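Local structure of chaperone protein gp12 (Lactococcus phage p2, 3D8L) at residues K24-E29 with D39-V44; F43-L48 with F71-D76; L50-D55 with K81-L86. The protein probably acts as a chaperone for the phage tape measure protein and may help to keep it in solution while the tail is assembled. The protein carries 1 engineered substitution. All coordinates share one frame; numbering follows the deposited sequence.

Contact 1 of 3, residues K24-E29 with D39-V44; sequences KAMDTE and DLMEFV
M26 reaches across from helix 19-31 to meet L40, M41 and V44 of helix 37-53, while A25 and E29 close on L40 from the same helix. The two helices form a helical hairpin: the short segments run antiparallel at 163°, their axes 10.0 Å apart at closest approach. The M26 side chain can be followed atom by atom. Its CB stands 4.3 Å from L40 CD1, and CG comes to 3.9 Å from the same methyl. With SD anti to CA (chi2 177°), the chain extends across the gap, and SD settles 3.9 Å from M41 CG. The bend at chi3 (-64°) then turns CE to meet V44 tip to tip, its methyl 3.8 Å from V44 CG2. A flexible, unbranched thioether suits this place, since it can fit itself to three differently shaped partners within little more than one turn of the opposing helix. L40 answers from the other side. Its CD1 pushes up to the backbone of helix 19-31 between A25 and M26, with A25 CB 3.6 Å from that methyl. The small alanine lets the leucine methyl lie over the main chain. E29, one turn on, lays its aliphatic part across L40 at about a right angle, CG being 3.8 Å from CD1. D39 is occupied elsewhere, in a salt bridge with R68. The contact itself is made of methyl, methylene and sulfur surfaces, which implies that shape and the hydrophobic effect, rather than directional polar bonds, join these two segments at the edge of the molecule.

Contact 2 of 3, residues F43-L48 with F71-D76; sequences FVQYGL and FEFDTD
The loop joining helix 57-70 to helix 80-88 passes over helix 37-53 here, where F73 and T75 pack on Q45 and Y46 beside an aromatic cluster of Y46, F73 and F67. The centre of the contact is a CH-pi interaction: F73 CB lies over the middle of the Y46 ring, 3.7 Å from its centroid and only 8° off the ring normal. F73 CG sits between its own backbone N and carbonyl carbon (chi1 75°); of the ring atoms, F73 CD2 lies 3.7 Å from Y46 CB. The Y46 and F73 side chains run in opposite senses, their ring planes inclined at 48°. F67 of helix 57-70 completes the cluster, meeting Y46 edge-to-face and also touching F73. A large ring suits this place, because one side chain gives a loop without regular structure a broad apolar surface to lay on the helix. Q45, extended beyond CG, crosses F73 nearly perpendicularly, its CD near the plane of the ring at the edge, 3.8 Å from F73 CE2. Threonine fits the next inward-facing place by dividing its branches. The methyl T75 CG2 sits at the rim of the tyrosine ring, 3.9 Å from Y46 CD1. The T75 hydroxyl is hydrogen-bonded to the carbonyl of K78 further along the loop. D74 points the first bond of its side chain away from the helix, and its OD2 accepts a weak bond from D76 N at 3.3 Å.

Contact 3 of 3, residues L50-D55 with K81-L86; sequences LALFQD and KELVEL
L83 and L86, three residues apart on helix 80-88, present one apolar side to L52 and F53 in the last turn of helix 37-53. Early in segment 81-86, E82 looks outward, and E85 one turn later does the same: their carboxylates form salt bridges with two lysines of the second subunit, E82 with K89 and E85 with K81 of that other copy. A carboxylate suits each place, facing a lysine across the subunit interface. L83 is the first residue to meet helix 37-53. Although its CB does not point straight at that helix, its branch gets there, CD2 lying 4.2 Å from L52 CD1 and equally 4.2 Å from F53 CE1. The backbone takes part as well, L83 O being 3.6 Å from L52 CD1. L86 brings the helix back to the contact. Its CB is 4.0 Å from L52 CD1, and chi2 of 173° carries CD1 anti to CA, toward the phenyl ring. There CD1 meets F53 CZ at 4.0 Å, close to the ring plane, so the leucines touch the rim of F53 rather than a face. Leucine suits both places: one methyl of each meets the F53 edge, while L83 CD2 and L86 CB also meet L52 CD1. Helix 80-88 thus lies against the C-terminal end of helix 37-53, with L83 also touching Q45, L48 and Y49, while L50 turns to helices 7-15 and 57-70, and L86 packs on E82 of the second subunit.

Helix 37-53 is common to all three contacts and forms the spine of this all-helical chain. Contact 1 lies on its earlier turns, contact 2 in the middle, where it shares F43 and V44 with contact 1, and contact 3 at its end. The centres of contacts 1 and 2 are about 13 Å apart, those of 2 and 3 about 10 Å, and those of 1 and 3 about 16 Å, on opposite sides of the chain's centre. Along the sequence contact 1 closes before contact 3 opens, whereas contacts 2 and 3 alternate. At contact 3 helix 80-88 also faces the second subunit, consistent with the homohexamer; no other chain of the assembly touches contacts 1 and 2.

Contact 1 of 3, residues K24-E29 with D39-V44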
loop_
_atom_site.group_PDB
_atom_site.type_symbol
_atom_site.label_atom_id
_atom_site.label_comp_id
_atom_site.label_asym_id
_atom_site.label_seq_id
_atom_site.Cartn_x
_atom_site.Cartn_y
_atom_site.Cartn_z
ATOM N N LYS A 24 -19.006 -12.598 -8.084
ATOM C CA LYS A 24 -20.169 -13.321 -7.532
ATOM C C LYS A 24 -20.334 -14.630 -8.297
ATOM O O LYS A 24 -20.717 -15.661 -7.731
ATOM C CB LYS A 24 -21.471 -12.483 -7.587
ATOM C CG LYS A 24 -22.478 -12.829 -6.466
ATOM C CD LYS A 24 -23.725 -11.945 -6.483
ATOM C CE LYS A 24 -24.603 -12.204 -5.255
ATOM N NZ LYS A 24 -25.819 -11.323 -5.191
ATOM N N ALA A 25 -20.033 -14.570 -9.590
ATOM C CA ALA A 25 -20.029 -15.748 -10.428
ATOM C C ALA A 25 -18.973 -16.731 -9.939
ATOM O O ALA A 25 -19.259 -17.924 -9.832
ATOM C CB ALA A 25 -19.779 -15.360 -11.858
ATOM N N MET A 26 -17.779 -16.222 -9.611
ATOM C CA MET A 26 -16.645 -17.071 -9.179
ATOM C C MET A 26 -16.904 -17.799 -7.868
ATOM O O MET A 26 -16.456 -18.927 -7.709
ATOM C CB MET A 26 -15.330 -16.275 -9.050
ATOM C CG MET A 26 -14.370 -16.366 -10.259
ATOM S SD MET A 26 -12.897 -15.355 -10.079
ATOM C CE MET A 26 -13.585 -13.741 -10.026
ATOM N N ASP A 27 -17.602 -17.153 -6.934
ATOM C CA ASP A 27 -18.051 -17.811 -5.701
ATOM C C ASP A 27 -18.969 -18.964 -5.989
ATOM O O ASP A 27 -18.760 -20.085 -5.508
ATOM C CB ASP A 27 -18.852 -16.851 -4.808
ATOM C CG ASP A 27 -17.978 -15.850 -4.094
ATOM O OD1 ASP A 27 -17.082 -15.254 -4.755
ATOM O OD2 ASP A 27 -18.204 -15.670 -2.876
ATOM N N THR A 28 -20.021 -18.665 -6.739
ATOM C CA THR A 28 -21.109 -19.601 -6.859
ATOM C C THR A 28 -20.674 -20.728 -7.801
ATOM O O THR A 28 -21.056 -21.866 -7.579
ATOM C CB THR A 28 -22.446 -18.912 -7.257
ATOM O OG1 THR A 28 -22.497 -18.710 -8.664
ATOM C CG2 THR A 28 -22.621 -17.559 -6.526
ATOM N N GLU A 29 -19.823 -20.437 -8.794
ATOM C CA GLU A 29 -19.273 -21.498 -9.677
ATOM C C GLU A 29 -18.352 -22.449 -8.936
ATOM O O GLU A 29 -18.310 -23.642 -9.245
ATOM C CB GLU A 29 -18.489 -20.928 -10.878
ATOM C CG GLU A 29 -19.336 -20.542 -12.122
ATOM C CD GLU A 29 -20.129 -21.704 -12.706
ATOM O OE1 GLU A 29 -20.815 -22.383 -11.910
ATOM O OE2 GLU A 29 -20.077 -21.932 -13.943
ATOM N N ASP A 39 -12.156 -21.443 -16.414
ATOM C CA ASP A 39 -12.393 -20.457 -17.449
ATOM C C ASP A 39 -12.914 -19.180 -16.831
ATOM O O ASP A 39 -12.610 -18.107 -17.291
ATOM C CB ASP A 39 -13.390 -20.985 -18.468
ATOM C CG ASP A 39 -13.565 -20.059 -19.647
ATOM O OD1 ASP A 39 -12.554 -19.658 -20.243
ATOM O OD2 ASP A 39 -14.717 -19.736 -19.991
ATOM N N LEU A 40 -13.687 -19.266 -15.770
ATOM C CA LEU A 40 -14.137 -18.024 -15.140
ATOM C C LEU A 40 -12.972 -17.215 -14.571
ATOM O O LEU A 40 -12.878 -16.014 -14.815
ATOM C CB LEU A 40 -15.136 -18.297 -14.025
ATOM C CG LEU A 40 -16.390 -17.438 -14.083
ATOM C CD1 LEU A 40 -17.090 -17.533 -12.729
ATOM C CD2 LEU A 40 -16.089 -16.001 -14.499
ATOM N N MET A 41 -12.092 -17.878 -13.823
ATOM C CA MET A 41 -10.952 -17.196 -13.223
ATOM C C MET A 41 -10.041 -16.546 -14.260
ATOM O O MET A 41 -9.590 -15.421 -14.075
ATOM C CB MET A 41 -10.150 -18.146 -12.368
ATOM C CG MET A 41 -10.781 -18.455 -11.033
ATOM S SD MET A 41 -9.535 -19.392 -10.205
ATOM C CE MET A 41 -10.470 -20.770 -9.571
ATOM N N GLU A 42 -9.792 -17.242 -15.361
ATOM C CA GLU A 42 -8.893 -16.712 -16.401
ATOM C C GLU A 42 -9.580 -15.578 -17.179
ATOM O O GLU A 42 -8.943 -14.596 -17.590
ATOM C CB GLU A 42 -8.415 -17.830 -17.336
ATOM C CG GLU A 42 -7.774 -18.927 -16.553
ATOM C CD GLU A 42 -7.114 -20.011 -17.382
ATOM O OE1 GLU A 42 -7.119 -19.880 -18.628
ATOM O OE2 GLU A 42 -6.585 -20.988 -16.769
ATOM N N PHE A 43 -10.887 -15.697 -17.349
ATOM C CA PHE A 43 -11.658 -14.624 -17.987
ATOM C C PHE A 43 -11.405 -13.362 -17.201
ATOM O O PHE A 43 -10.994 -12.364 -17.784
ATOM C CB PHE A 43 -13.138 -14.965 -17.991
ATOM C CG PHE A 43 -13.998 -14.060 -18.800
ATOM C CD1 PHE A 43 -14.571 -14.520 -20.000
ATOM C CD2 PHE A 43 -14.349 -12.806 -18.327
ATOM C CE1 PHE A 43 -15.477 -13.721 -20.758
ATOM C CE2 PHE A 43 -15.249 -11.974 -19.073
ATOM C CZ PHE A 43 -15.820 -12.443 -20.300
ATOM N N VAL A 44 -11.585 -13.421 -15.877
ATOM C CA VAL A 44 -11.441 -12.214 -15.057
ATOM C C VAL A 44 -9.987 -11.784 -14.990
ATOM O O VAL A 44 -9.696 -10.636 -15.237
ATOM C CB VAL A 44 -11.981 -12.402 -13.654
ATOM C CG1 VAL A 44 -11.791 -11.135 -12.882
ATOM C CG2 VAL A 44 -13.451 -12.810 -13.701
#

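Contact 2 of 3, residues F43-L48 with F71-D76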
loop_
_atom_site.group_PDB
_atom_site.type_symbol
_atom_site.label_atom_id
_atom_site.label_comp_id
_atom_site.label_asym_id
_atom_site.label_seq_id
_atom_site.Cartn_x
_atom_site.Cartn_y
_atom_site.Cartn_z
ATOM N N PHE A 43 -10.887 -15.697 -17.349
ATOM C CA PHE A 43 -11.658 -14.624 -17.987
ATOM C C PHE A 43 -11.405 -13.362 -17.201
ATOM O O PHE A 43 -10.994 -12.364 -17.784
ATOM C CB PHE A 43 -13.138 -14.965 -17.991
ATOM C CG PHE A 43 -13.998 -14.060 -18.800
ATOM C CD1 PHE A 43 -14.571 -14.520 -20.000
ATOM C CD2 PHE A 43 -14.349 -12.806 -18.327
ATOM C CE1 PHE A 43 -15.477 -13.721 -20.758
ATOM C CE2 PHE A 43 -15.249 -11.974 -19.073
ATOM C CZ PHE A 43 -15.820 -12.443 -20.300
ATOM N N VAL A 44 -11.585 -13.421 -15.877
ATOM C CA VAL A 44 -11.441 -12.214 -15.057
ATOM C C VAL A 44 -9.987 -11.784 -14.990
ATOM O O VAL A 44 -9.696 -10.636 -15.237
ATOM C CB VAL A 44 -11.981 -12.402 -13.654
ATOM C CG1 VAL A 44 -11.791 -11.135 -12.882
ATOM C CG2 VAL A 44 -13.451 -12.810 -13.701
ATOM N N GLN A 45 -9.086 -12.720 -14.703
ATOM C CA GLN A 45 -7.652 -12.443 -14.663
ATOM C C GLN A 45 -7.179 -11.618 -15.862
ATOM O O GLN A 45 -6.544 -10.562 -15.699
ATOM C CB GLN A 45 -6.836 -13.744 -14.588
ATOM C CG GLN A 45 -5.351 -13.457 -14.478
ATOM C CD GLN A 45 -4.459 -14.660 -14.212
ATOM O OE1 GLN A 45 -3.322 -14.489 -13.781
ATOM N NE2 GLN A 45 -4.948 -15.868 -14.498
ATOM N N TYR A 46 -7.481 -12.095 -17.063
ATOM C CA TYR A 46 -6.908 -11.466 -18.277
ATOM C C TYR A 46 -7.650 -10.207 -18.581
ATOM O O TYR A 46 -7.031 -9.227 -19.005
ATOM C CB TYR A 46 -6.947 -12.381 -19.509
ATOM C CG TYR A 46 -6.182 -11.877 -20.711
ATOM C CD1 TYR A 46 -4.949 -11.269 -20.584
ATOM C CD2 TYR A 46 -6.675 -12.058 -21.992
ATOM C CE1 TYR A 46 -4.246 -10.826 -21.706
ATOM C CE2 TYR A 46 -5.992 -11.592 -23.105
ATOM C CZ TYR A 46 -4.779 -10.984 -22.947
ATOM O OH TYR A 46 -4.082 -10.553 -24.040
ATOM N N GLY A 47 -8.965 -10.245 -18.349
ATOM C CA GLY A 47 -9.843 -9.073 -18.507
ATOM C C GLY A 47 -9.454 -7.912 -17.615
ATOM O O GLY A 47 -9.383 -6.767 -18.056
ATOM N N LEU A 48 -9.176 -8.228 -16.357
ATOM C CA LEU A 48 -8.756 -7.232 -15.371
ATOM C C LEU A 48 -7.356 -6.732 -15.752
ATOM O O LEU A 48 -7.073 -5.537 -15.656
ATOM C CB LEU A 48 -8.746 -7.846 -13.961
ATOM C CG LEU A 48 -9.216 -6.966 -12.825
ATOM C CD1 LEU A 48 -8.924 -7.624 -11.476
ATOM C CD2 LEU A 48 -8.537 -5.613 -12.927
ATOM N N PHE A 71 -7.807 -19.464 -25.435
ATOM C CA PHE A 71 -7.457 -19.572 -24.015
ATOM C C PHE A 71 -5.985 -19.310 -23.706
ATOM O O PHE A 71 -5.555 -19.535 -22.582
ATOM C CB PHE A 71 -7.920 -20.925 -23.453
ATOM C CG PHE A 71 -9.329 -21.242 -23.825
ATOM C CD1 PHE A 71 -9.642 -22.371 -24.508
ATOM C CD2 PHE A 71 -10.348 -20.325 -23.570
ATOM C CE1 PHE A 71 -10.936 -22.612 -24.871
ATOM C CE2 PHE A 71 -11.642 -20.579 -23.944
ATOM C CZ PHE A 71 -11.924 -21.714 -24.593
ATOM N N GLU A 72 -5.224 -18.808 -24.675
ATOM C CA GLU A 72 -3.841 -18.437 -24.441
ATOM C C GLU A 72 -3.802 -16.995 -23.999
ATOM O O GLU A 72 -4.467 -16.147 -24.618
ATOM C CB GLU A 72 -3.018 -18.528 -25.712
ATOM C CG GLU A 72 -2.862 -19.902 -26.297
ATOM C CD GLU A 72 -1.796 -19.942 -27.373
ATOM O OE1 GLU A 72 -1.820 -19.096 -28.293
ATOM O OE2 GLU A 72 -0.930 -20.823 -27.289
ATOM N N PHE A 73 -3.016 -16.692 -22.959
ATOM C CA PHE A 73 -2.883 -15.312 -22.501
ATOM C C PHE A 73 -1.628 -15.080 -21.656
ATOM O O PHE A 73 -0.794 -15.968 -21.480
ATOM C CB PHE A 73 -4.162 -14.862 -21.752
ATOM C CG PHE A 73 -4.295 -15.432 -20.356
ATOM C CD1 PHE A 73 -4.661 -16.753 -20.160
ATOM C CD2 PHE A 73 -4.088 -14.637 -19.242
ATOM C CE1 PHE A 73 -4.781 -17.282 -18.877
ATOM C CE2 PHE A 73 -4.218 -15.171 -17.960
ATOM C CZ PHE A 73 -4.559 -16.499 -17.785
ATOM N N ASP A 74 -1.494 -13.846 -21.193
ATOM C CA ASP A 74 -0.380 -13.400 -20.382
ATOM C C ASP A 74 -0.804 -12.158 -19.646
ATOM O O ASP A 74 -1.452 -11.293 -20.238
ATOM C CB ASP A 74 0.781 -13.006 -21.251
ATOM C CG ASP A 74 2.048 -12.833 -20.460
ATOM O OD1 ASP A 74 2.487 -13.799 -19.781
ATOM O OD2 ASP A 74 2.629 -11.736 -20.529
ATOM N N THR A 75 -0.443 -12.064 -18.370
ATOM C CA THR A 75 -0.750 -10.899 -17.554
ATOM C C THR A 75 0.526 -10.537 -16.841
ATOM O O THR A 75 0.529 -10.119 -15.704
ATOM C CB THR A 75 -1.798 -11.219 -16.530
ATOM O OG1 THR A 75 -1.284 -12.237 -15.652
ATOM C CG2 THR A 75 -3.085 -11.682 -17.194
ATOM N N ASP A 76 1.628 -10.757 -17.523
ATOM C CA ASP A 76 2.910 -10.268 -17.092
ATOM C C ASP A 76 3.330 -10.700 -15.714
ATOM O O ASP A 76 3.913 -9.937 -14.983
ATOM C CB ASP A 76 2.900 -8.763 -17.155
ATOM C CG ASP A 76 4.237 -8.223 -17.518
ATOM O OD1 ASP A 76 5.219 -8.494 -16.792
ATOM O OD2 ASP A 76 4.306 -7.549 -18.564
#

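Contact 3 of 3, residues L50-D55 with K81-L86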
loop_
_atom_site.group_PDB
_atom_site.type_symbol
_atom_site.label_atom_id
_atom_site.label_comp_id
_atom_site.label_asym_id
_atom_site.label_seq_id
_atom_site.Cartn_x
_atom_site.Cartn_y
_atom_site.Cartn_z
ATOM N N LEU A 50 -6.000 -6.527 -18.701
ATOM C CA LEU A 50 -6.163 -5.614 -19.822
ATOM C C LEU A 50 -6.801 -4.293 -19.333
ATOM O O LEU A 50 -6.299 -3.221 -19.672
ATOM C CB LEU A 50 -6.936 -6.282 -20.984
ATOM C CG LEU A 50 -6.190 -7.392 -21.766
ATOM C CD1 LEU A 50 -7.074 -8.083 -22.794
ATOM C CD2 LEU A 50 -4.995 -6.844 -22.450
ATOM N N ALA A 51 -7.839 -4.359 -18.489
ATOM C CA ALA A 51 -8.465 -3.134 -17.964
ATOM C C ALA A 51 -7.458 -2.212 -17.262
ATOM O O ALA A 51 -7.496 -0.990 -17.425
ATOM C CB ALA A 51 -9.613 -3.455 -17.031
ATOM N N LEU A 52 -6.554 -2.798 -16.484
ATOM C CA LEU A 52 -5.650 -2.017 -15.633
ATOM C C LEU A 52 -4.446 -1.539 -16.390
ATOM O O LEU A 52 -3.821 -0.564 -15.981
ATOM C CB LEU A 52 -5.169 -2.837 -14.432
ATOM C CG LEU A 52 -6.159 -3.106 -13.310
ATOM C CD1 LEU A 52 -5.649 -4.235 -12.496
ATOM C CD2 LEU A 52 -6.345 -1.892 -12.447
ATOM N N PHE A 53 -4.104 -2.234 -17.481
ATOM C CA PHE A 53 -2.810 -2.006 -18.173
ATOM C C PHE A 53 -2.847 -1.666 -19.676
ATOM O O PHE A 53 -1.917 -1.055 -20.172
ATOM C CB PHE A 53 -1.884 -3.190 -17.923
ATOM C CG PHE A 53 -1.472 -3.324 -16.488
ATOM C CD1 PHE A 53 -2.080 -4.233 -15.655
ATOM C CD2 PHE A 53 -0.476 -2.527 -15.963
ATOM C CE1 PHE A 53 -1.683 -4.343 -14.306
ATOM C CE2 PHE A 53 -0.074 -2.649 -14.645
ATOM C CZ PHE A 53 -0.684 -3.542 -13.815
ATOM N N GLN A 54 -3.896 -2.034 -20.398
ATOM C CA GLN A 54 -3.976 -1.662 -21.803
ATOM C C GLN A 54 -4.881 -0.444 -21.985
ATOM O O GLN A 54 -6.086 -0.458 -21.673
ATOM C CB GLN A 54 -4.434 -2.833 -22.665
ATOM C CG GLN A 54 -4.653 -2.470 -24.128
ATOM C CD GLN A 54 -3.416 -1.905 -24.804
ATOM O OE1 GLN A 54 -3.341 -0.697 -25.118
ATOM N NE2 GLN A 54 -2.425 -2.764 -25.025
ATOM N N ASP A 55 -4.266 0.620 -22.493
ATOM C CA ASP A 55 -4.934 1.904 -22.644
ATOM C C ASP A 55 -5.828 1.872 -23.860
ATOM O O ASP A 55 -6.895 2.463 -23.874
ATOM C CB ASP A 55 -3.924 3.036 -22.811
ATOM C CG ASP A 55 -4.548 4.350 -22.579
ATOM O OD1 ASP A 55 -5.310 4.406 -21.594
ATOM O OD2 ASP A 55 -4.337 5.298 -23.370
ATOM N N LYS A 81 -5.101 -12.679 -7.689
ATOM C CA LYS A 81 -5.067 -12.082 -6.357
ATOM C C LYS A 81 -4.528 -10.671 -6.489
ATOM O O LYS A 81 -5.164 -9.688 -6.147
ATOM C CB LYS A 81 -4.184 -12.938 -5.438
ATOM C CG LYS A 81 -3.742 -12.256 -4.142
ATOM C CD LYS A 81 -3.203 -13.260 -3.098
ATOM C CE LYS A 81 -1.670 -13.174 -2.870
ATOM N NZ LYS A 81 -1.120 -14.245 -1.918
ATOM N N GLU A 82 -3.339 -10.613 -7.047
ATOM C CA GLU A 82 -2.599 -9.392 -7.231
ATOM C C GLU A 82 -3.373 -8.351 -8.054
ATOM O O GLU A 82 -3.366 -7.163 -7.728
ATOM C CB GLU A 82 -1.324 -9.795 -7.952
ATOM C CG GLU A 82 -0.273 -8.720 -8.118
ATOM C CD GLU A 82 0.976 -9.256 -8.849
ATOM O OE1 GLU A 82 0.998 -10.483 -9.230
ATOM O OE2 GLU A 82 1.927 -8.447 -9.023
ATOM N N LEU A 83 -4.027 -8.811 -9.118
ATOM C CA LEU A 83 -4.772 -7.939 -10.036
ATOM C C LEU A 83 -6.047 -7.380 -9.382
ATOM O O LEU A 83 -6.464 -6.247 -9.626
ATOM C CB LEU A 83 -5.165 -8.714 -11.306
ATOM C CG LEU A 83 -4.084 -9.091 -12.318
ATOM C CD1 LEU A 83 -4.620 -9.966 -13.445
ATOM C CD2 LEU A 83 -3.515 -7.827 -12.862
ATOM N N VAL A 84 -6.697 -8.178 -8.559
ATOM C CA VAL A 84 -7.918 -7.706 -7.933
ATOM C C VAL A 84 -7.539 -6.659 -6.888
ATOM O O VAL A 84 -8.188 -5.628 -6.807
ATOM C CB VAL A 84 -8.761 -8.857 -7.321
ATOM C CG1 VAL A 84 -9.971 -8.302 -6.667
ATOM C CG2 VAL A 84 -9.152 -9.855 -8.392
ATOM N N GLU A 85 -6.483 -6.908 -6.118
ATOM C CA GLU A 85 -6.003 -5.923 -5.146
ATOM C C GLU A 85 -5.745 -4.570 -5.776
ATOM O O GLU A 85 -6.034 -3.542 -5.179
ATOM C CB GLU A 85 -4.707 -6.369 -4.490
ATOM C CG GLU A 85 -4.873 -7.029 -3.152
ATOM C CD GLU A 85 -3.760 -8.020 -2.881
ATOM O OE1 GLU A 85 -3.313 -8.672 -3.857
ATOM O OE2 GLU A 85 -3.340 -8.163 -1.708
ATOM N N LEU A 86 -5.165 -4.564 -6.969
ATOM C CA LEU A 86 -4.826 -3.299 -7.614
ATOM C C LEU A 86 -6.099 -2.546 -7.864
ATOM O O LEU A 86 -6.222 -1.372 -7.531
ATOM C CB LEU A 86 -4.090 -3.525 -8.935
ATOM C CG LEU A 86 -2.616 -3.875 -8.794
ATOM C CD1 LEU A 86 -2.013 -4.238 -10.148
ATOM C CD2 LEU A 86 -1.892 -2.741 -8.148
#